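Acyl-coenzyme A thioesterase PaaI (Escherichia coli, PDB 2FS2) hydrolyses coenzyme A thioesters, preferring ring-hydroxylated phenylacetyl-CoA esters, as a homotetrameric enzyme of phenylacetate degradation. Local coordinates at residues V37-T40 with Q44-N47; G55-L60 with D93-T98. All blocks are in the same frame, centred on the assembly; numbering follows the deposited sequence.

Contact 1. Residues V37-T40 with Q44-N47; sequences VTMT and QMLN
The side-chain oxygen OD1 of Asn-47, gripped by the backbone N-H groups of His-49 and Ser-51, pins the loop from which Met-45 reaches back to Met-39 and Thr-40. The side-chain touch is apolar and illustrates how a strand can pack against the chain that leaves it. Both methionines are selenomethionines in the crystal. Met-39 is extended through its first two torsions, with CG anti to the backbone N (chi1 166°), and turns at the third; Met-45 is bent there too, near an eclipsed value (chi3 -23°). Their SE atoms lie 4.3 Å apart, and the CE methyl of Met-45 comes equally near, 4.3 Å from SE of Met-39. SE of Met-45 also lies 4.0 Å from the carbonyl O of Thr-40, a loose packing distance. Only 90 Å² is buried between the two segments, and no hydrogen bond joins them. The backbone of Met-45 is hydrogen-bonded to His-53, and its side chain packs on Cys-52 and Gln-56. The contact joins the 3-10 residues Gln-44 and Met-45 to the end of strand 34-40, which is paired with strands 26-31 and 94-101, while Met-39 packs on Leu-60 of helix 54-70.

Contact 2. Residues G55-L60 with D93-T98; sequences GQLFSL and DTLTAT
With CG anti to the backbone N (chi1 174°), Leu-60 is directed out from helix 54-70 toward Leu-95 and Ala-97, whereas Leu-95 turns its own CG beside its backbone N and carries CD1 over to Leu-57. This is the hot dog fold at work: a long central helix, the sausage, is wrapped by a curved antiparallel sheet, the bun. The axis of segment 55-60 makes 44° with that of strand 94-98, the two approaching to 9.9 Å, a separation bridged by aliphatic groups. Leu-60 fits against two residues of one strand face: its CG rests 3.8 Å from CB of Ala-97, while its CD2 branch meets CB of Leu-95, also at 3.8 Å. With only a methyl group at Ala-97, the backbones come nearest here, the CA atoms of Leu-60 and Ala-97 being 6.8 Å apart. One turn earlier, Leu-57 and Leu-95 cross at about a right angle, methyl against methyl, CD2 to CD1 at 3.7 Å. Ile-115 and Val-123 of the next strands extend this buried layer. The opposite flank of the helix faces a second subunit, where Phe-58 meets Phe-58 of that chain and Ser-59 packs on its Gly-55. There the carbonyl O of Gly-55 accepts bonds from Ser-59 N (2.9 Å) and Ser-59 OG (2.6 Å), the latter tilted 20° from the carbonyl plane.

In the fold
Both contacts are buried, yet they differ in depth: the centre of contact 2 lies about 7 Å from the centre of the chain and that of contact 1 about 13 Å, where exposed Thr-40 forms part of it. They meet through the sheet, since strands 34-40 and 94-101 are neighbours, with probable hydrogen bonds from Leu-95 N to Met-39 O (2.8 Å) and from Val-37 N to Ala-97 O (2.9 Å). Contact 2 joins elements 33 residues apart with branched aliphatic packing between helix and sheet. Contact 1, by contrast, is local, smaller and built on two long unbranched selenomethionine side chains. Gln-56 NE2, 3.4 Å from Met-45 CB, connects them again.

Contact 1. Residues V37-T40 with Q44-N47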
ATOM      1  N   VAL B  37      -0.446  21.113   8.524  1.00 21.99           N
ATOM      2  CA  VAL B  37      -0.342  22.115   7.525  1.00 22.30           C
ATOM      3  C   VAL B  37      -1.745  22.242   7.003  1.00 23.77           C
ATOM      4  O   VAL B  37      -2.608  21.396   7.243  1.00 23.50           O
ATOM      5  CB  VAL B  37       0.698  21.750   6.363  1.00 22.55           C
ATOM      6  CG1 VAL B  37       2.173  21.721   6.901  1.00 20.00           C
ATOM      7  CG2 VAL B  37       0.327  20.313   5.698  1.00 22.87           C
ATOM      8  N   THR B  38      -1.953  23.305   6.264  1.00 24.47           N
ATOM      9  CA  THR B  38      -3.285  23.751   5.914  1.00 29.14           C
ATOM     10  C   THR B  38      -3.315  24.323   4.485  1.00 28.85           C
ATOM     11  O   THR B  38      -2.317  24.807   3.998  1.00 28.05           O
ATOM     12  CB  THR B  38      -3.682  24.778   6.968  1.00 30.94           C
ATOM     13  OG1 THR B  38      -5.111  24.775   7.095  1.00 40.26           O
ATOM     14  CG2 THR B  38      -3.307  26.149   6.499  1.00 29.57           C
HETATM   15  N   MSE B  39      -4.417  24.186   3.782  1.00 29.16           N
HETATM   16  CA  MSE B  39      -4.503  24.676   2.414  1.00 31.10           C
HETATM   17  C   MSE B  39      -5.967  24.867   2.080  1.00 29.93           C
HETATM   18  O   MSE B  39      -6.801  24.083   2.491  1.00 29.12           O
HETATM   19  CB  MSE B  39      -3.915  23.608   1.466  1.00 32.22           C
HETATM   20  CG  MSE B  39      -4.241  23.852   0.007  1.00 40.43           C
HETATM   21 SE   MSE B  39      -3.611  22.303  -1.070  1.00 61.58          SE
HETATM   22  CE  MSE B  39      -1.958  23.000  -1.404  1.00 57.03           C
ATOM     23  N   THR B  40      -6.272  25.869   1.297  1.00 30.61           N
ATOM     24  CA  THR B  40      -7.636  26.066   0.824  1.00 32.30           C
ATOM     25  C   THR B  40      -7.727  25.584  -0.621  1.00 32.79           C
ATOM     26  O   THR B  40      -6.829  25.791  -1.414  1.00 32.81           O
ATOM     27  CB  THR B  40      -7.986  27.557   1.034  1.00 33.96           C
ATOM     28  OG1 THR B  40      -7.954  27.818   2.477  1.00 33.17           O
ATOM     29  CG2 THR B  40      -9.450  27.921   0.555  1.00 31.64           C
ATOM     30  N   GLN B  44      -8.907  26.558  -9.575  1.00 54.69           N
ATOM     31  CA  GLN B  44      -7.746  26.076 -10.297  1.00 55.83           C
ATOM     32  C   GLN B  44      -7.380  24.610  -9.981  1.00 56.07           C
ATOM     33  O   GLN B  44      -6.740  23.934 -10.783  1.00 56.92           O
ATOM     34  CB  GLN B  44      -6.551  26.976  -9.936  1.00 56.55           C
ATOM     35  CG  GLN B  44      -6.768  28.507 -10.087  1.00 60.81           C
ATOM     36  CD  GLN B  44      -7.391  29.206  -8.856  1.00 65.28           C
ATOM     37  OE1 GLN B  44      -8.630  29.240  -8.695  1.00 66.59           O
ATOM     38  NE2 GLN B  44      -6.532  29.785  -8.001  1.00 65.56           N
HETATM   39  N   MSE B  45      -7.767  24.079  -8.842  1.00 55.24           N
HETATM   40  CA  MSE B  45      -7.295  22.708  -8.530  1.00 56.20           C
HETATM   41  C   MSE B  45      -8.276  21.582  -8.841  1.00 54.89           C
HETATM   42  O   MSE B  45      -7.957  20.400  -8.618  1.00 54.36           O
HETATM   43  CB  MSE B  45      -6.835  22.567  -7.067  1.00 56.50           C
HETATM   44  CG  MSE B  45      -6.443  23.874  -6.417  1.00 61.21           C
HETATM   45 SE   MSE B  45      -5.732  23.605  -4.614  1.00 75.22          SE
HETATM   46  CE  MSE B  45      -6.555  21.908  -4.236  1.00 67.62           C
ATOM     47  N   LEU B  46      -9.451  21.961  -9.351  1.00 54.52           N
ATOM     48  CA  LEU B  46     -10.589  21.048  -9.591  1.00 54.42           C
ATOM     49  C   LEU B  46     -10.590  20.233 -10.919  1.00 54.05           C
ATOM     50  O   LEU B  46     -10.234  20.730 -11.975  1.00 52.68           O
ATOM     51  CB  LEU B  46     -11.906  21.853  -9.504  1.00 54.51           C
ATOM     52  CG  LEU B  46     -12.237  22.704  -8.276  1.00 57.75           C
ATOM     53  CD1 LEU B  46     -13.616  23.425  -8.536  1.00 59.78           C
ATOM     54  CD2 LEU B  46     -12.280  21.875  -6.967  1.00 54.07           C
ATOM     55  N   ASN B  47     -11.030  18.984 -10.829  1.00 55.34           N
ATOM     56  CA  ASN B  47     -11.324  18.116 -11.965  1.00 56.53           C
ATOM     57  C   ASN B  47     -12.756  18.332 -12.493  1.00 58.40           C
ATOM     58  O   ASN B  47     -13.432  19.300 -12.097  1.00 58.09           O
ATOM     59  CB  ASN B  47     -11.248  16.690 -11.484  1.00 55.56           C
ATOM     60  CG  ASN B  47     -12.280  16.406 -10.404  1.00 57.19           C
ATOM     61  OD1 ASN B  47     -13.399  16.992 -10.376  1.00 55.05           O
ATOM     62  ND2 ASN B  47     -11.909  15.534  -9.480  1.00 60.36           N
TER

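Contact 2. Residues G55-L60 with D93-T98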
ATOM      1  N   GLY B  55      -3.416  14.818  -7.282  1.00 34.18           N
ATOM      2  CA  GLY B  55      -2.074  15.303  -7.152  1.00 35.30           C
ATOM      3  C   GLY B  55      -1.936  16.453  -6.196  1.00 34.68           C
ATOM      4  O   GLY B  55      -0.884  16.560  -5.578  1.00 34.61           O
ATOM      5  N   GLN B  56      -2.978  17.284  -6.070  1.00 33.45           N
ATOM      6  CA  GLN B  56      -2.953  18.410  -5.111  1.00 33.36           C
ATOM      7  C   GLN B  56      -3.150  17.887  -3.701  1.00 30.66           C
ATOM      8  O   GLN B  56      -2.563  18.417  -2.776  1.00 29.87           O
ATOM      9  CB  GLN B  56      -4.052  19.462  -5.409  1.00 35.05           C
ATOM     10  CG  GLN B  56      -3.669  20.610  -6.440  1.00 38.96           C
ATOM     11  CD  GLN B  56      -4.016  20.265  -7.946  1.00 45.17           C
ATOM     12  OE1 GLN B  56      -4.102  19.080  -8.309  1.00 46.30           O
ATOM     13  NE2 GLN B  56      -4.172  21.314  -8.812  1.00 47.05           N
ATOM     14  N   LEU B  57      -4.058  16.918  -3.554  1.00 28.29           N
ATOM     15  CA  LEU B  57      -4.255  16.250  -2.309  1.00 27.86           C
ATOM     16  C   LEU B  57      -3.007  15.481  -1.945  1.00 27.71           C
ATOM     17  O   LEU B  57      -2.542  15.646  -0.833  1.00 27.75           O
ATOM     18  CB  LEU B  57      -5.361  15.250  -2.421  1.00 28.65           C
ATOM     19  CG  LEU B  57      -6.762  15.746  -2.227  1.00 31.10           C
ATOM     20  CD1 LEU B  57      -7.662  14.545  -1.909  1.00 29.14           C
ATOM     21  CD2 LEU B  57      -6.771  16.819  -1.116  1.00 26.55           C
ATOM     22  N   PHE B  58      -2.453  14.676  -2.878  1.00 27.01           N
ATOM     23  CA  PHE B  58      -1.201  13.977  -2.630  1.00 25.82           C
ATOM     24  C   PHE B  58      -0.150  15.018  -2.185  1.00 25.03           C
ATOM     25  O   PHE B  58       0.596  14.799  -1.263  1.00 25.13           O
ATOM     26  CB  PHE B  58      -0.714  13.191  -3.875  1.00 24.16           C
ATOM     27  CG  PHE B  58       0.646  12.533  -3.681  1.00 25.10           C
ATOM     28  CD1 PHE B  58       0.748  11.278  -3.182  1.00 29.38           C
ATOM     29  CD2 PHE B  58       1.817  13.215  -3.916  1.00 26.53           C
ATOM     30  CE1 PHE B  58       2.011  10.708  -2.922  1.00 27.76           C
ATOM     31  CE2 PHE B  58       3.073  12.648  -3.667  1.00 28.18           C
ATOM     32  CZ  PHE B  58       3.161  11.405  -3.191  1.00 26.38           C
ATOM     33  N   SER B  59      -0.134  16.182  -2.786  1.00 25.66           N
ATOM     34  CA  SER B  59       0.929  17.157  -2.492  1.00 26.65           C
ATOM     35  C   SER B  59       0.809  17.756  -1.131  1.00 27.07           C
ATOM     36  O   SER B  59       1.854  18.020  -0.453  1.00 28.78           O
ATOM     37  CB  SER B  59       0.934  18.302  -3.475  1.00 27.24           C
ATOM     38  OG  SER B  59       1.225  17.776  -4.744  1.00 30.69           O
ATOM     39  N   LEU B  60      -0.434  17.903  -0.682  1.00 22.52           N
ATOM     40  CA  LEU B  60      -0.641  18.363   0.614  1.00 21.25           C
ATOM     41  C   LEU B  60      -0.175  17.332   1.643  1.00 20.73           C
ATOM     42  O   LEU B  60       0.359  17.692   2.690  1.00 17.07           O
ATOM     43  CB  LEU B  60      -2.147  18.664   0.805  1.00 22.16           C
ATOM     44  CG  LEU B  60      -2.641  19.055   2.209  1.00 24.23           C
ATOM     45  CD1 LEU B  60      -1.945  20.367   2.713  1.00 22.25           C
ATOM     46  CD2 LEU B  60      -4.175  19.292   2.174  1.00 23.66           C
ATOM     47  N   ASP B  93     -13.163  24.580   0.363  1.00 32.60           N
ATOM     48  CA  ASP B  93     -12.982  23.680   1.510  1.00 31.93           C
ATOM     49  C   ASP B  93     -11.633  24.034   2.148  1.00 29.14           C
ATOM     50  O   ASP B  93     -10.671  24.268   1.415  1.00 30.11           O
ATOM     51  CB  ASP B  93     -12.997  22.209   1.104  1.00 30.35           C
ATOM     52  CG  ASP B  93     -14.404  21.607   1.057  1.00 40.06           C
ATOM     53  OD1 ASP B  93     -15.459  22.365   1.201  1.00 44.11           O
ATOM     54  OD2 ASP B  93     -14.551  20.339   0.856  1.00 44.13           O
ATOM     55  N   THR B  94     -11.532  24.090   3.472  1.00 26.73           N
ATOM     56  CA  THR B  94     -10.164  24.281   4.062  1.00 28.01           C
ATOM     57  C   THR B  94      -9.727  22.935   4.528  1.00 26.08           C
ATOM     58  O   THR B  94     -10.448  22.326   5.290  1.00 25.24           O
ATOM     59  CB  THR B  94     -10.154  25.221   5.289  1.00 26.77           C
ATOM     60  OG1 THR B  94     -10.339  26.537   4.808  1.00 35.58           O
ATOM     61  CG2 THR B  94      -8.737  25.355   5.944  1.00 32.85           C
ATOM     62  N   LEU B  95      -8.510  22.532   4.153  1.00 24.79           N
ATOM     63  CA  LEU B  95      -8.035  21.146   4.351  1.00 22.39           C
ATOM     64  C   LEU B  95      -6.799  21.188   5.268  1.00 23.38           C
ATOM     65  O   LEU B  95      -5.890  21.985   5.070  1.00 23.82           O
ATOM     66  CB  LEU B  95      -7.640  20.554   3.007  1.00 21.29           C
ATOM     67  CG  LEU B  95      -8.736  20.381   1.976  1.00 24.48           C
ATOM     68  CD1 LEU B  95      -8.262  19.689   0.716  1.00 22.54           C
ATOM     69  CD2 LEU B  95      -9.882  19.595   2.577  1.00 20.56           C
ATOM     70  N   THR B  96      -6.792  20.359   6.290  1.00 22.11           N
ATOM     71  CA  THR B  96      -5.741  20.303   7.258  1.00 24.01           C
ATOM     72  C   THR B  96      -5.139  18.873   7.196  1.00 23.08           C
ATOM     73  O   THR B  96      -5.876  17.890   7.308  1.00 23.33           O
ATOM     74  CB  THR B  96      -6.344  20.623   8.641  1.00 24.72           C
ATOM     75  OG1 THR B  96      -7.087  21.874   8.568  1.00 30.79           O
ATOM     76  CG2 THR B  96      -5.278  21.003   9.630  1.00 26.64           C
ATOM     77  N   ALA B  97      -3.847  18.791   6.957  1.00 21.32           N
ATOM     78  CA  ALA B  97      -3.087  17.516   6.923  1.00 20.95           C
ATOM     79  C   ALA B  97      -2.221  17.467   8.183  1.00 19.88           C
ATOM     80  O   ALA B  97      -1.467  18.449   8.469  1.00 20.19           O
ATOM     81  CB  ALA B  97      -2.215  17.391   5.612  1.00 18.11           C
ATOM     82  N   THR B  98      -2.397  16.416   8.981  1.00 16.24           N
ATOM     83  CA  THR B  98      -1.636  16.195  10.159  1.00 17.64           C
ATOM     84  C   THR B  98      -0.809  14.947   9.955  1.00 19.49           C
ATOM     85  O   THR B  98      -1.361  13.890   9.654  1.00 19.18           O
ATOM     86  CB  THR B  98      -2.562  15.931  11.241  1.00 18.44           C
ATOM     87  OG1 THR B  98      -3.341  17.129  11.517  1.00 27.79           O
ATOM     88  CG2 THR B  98      -1.883  15.694  12.597  1.00 14.81           C
TER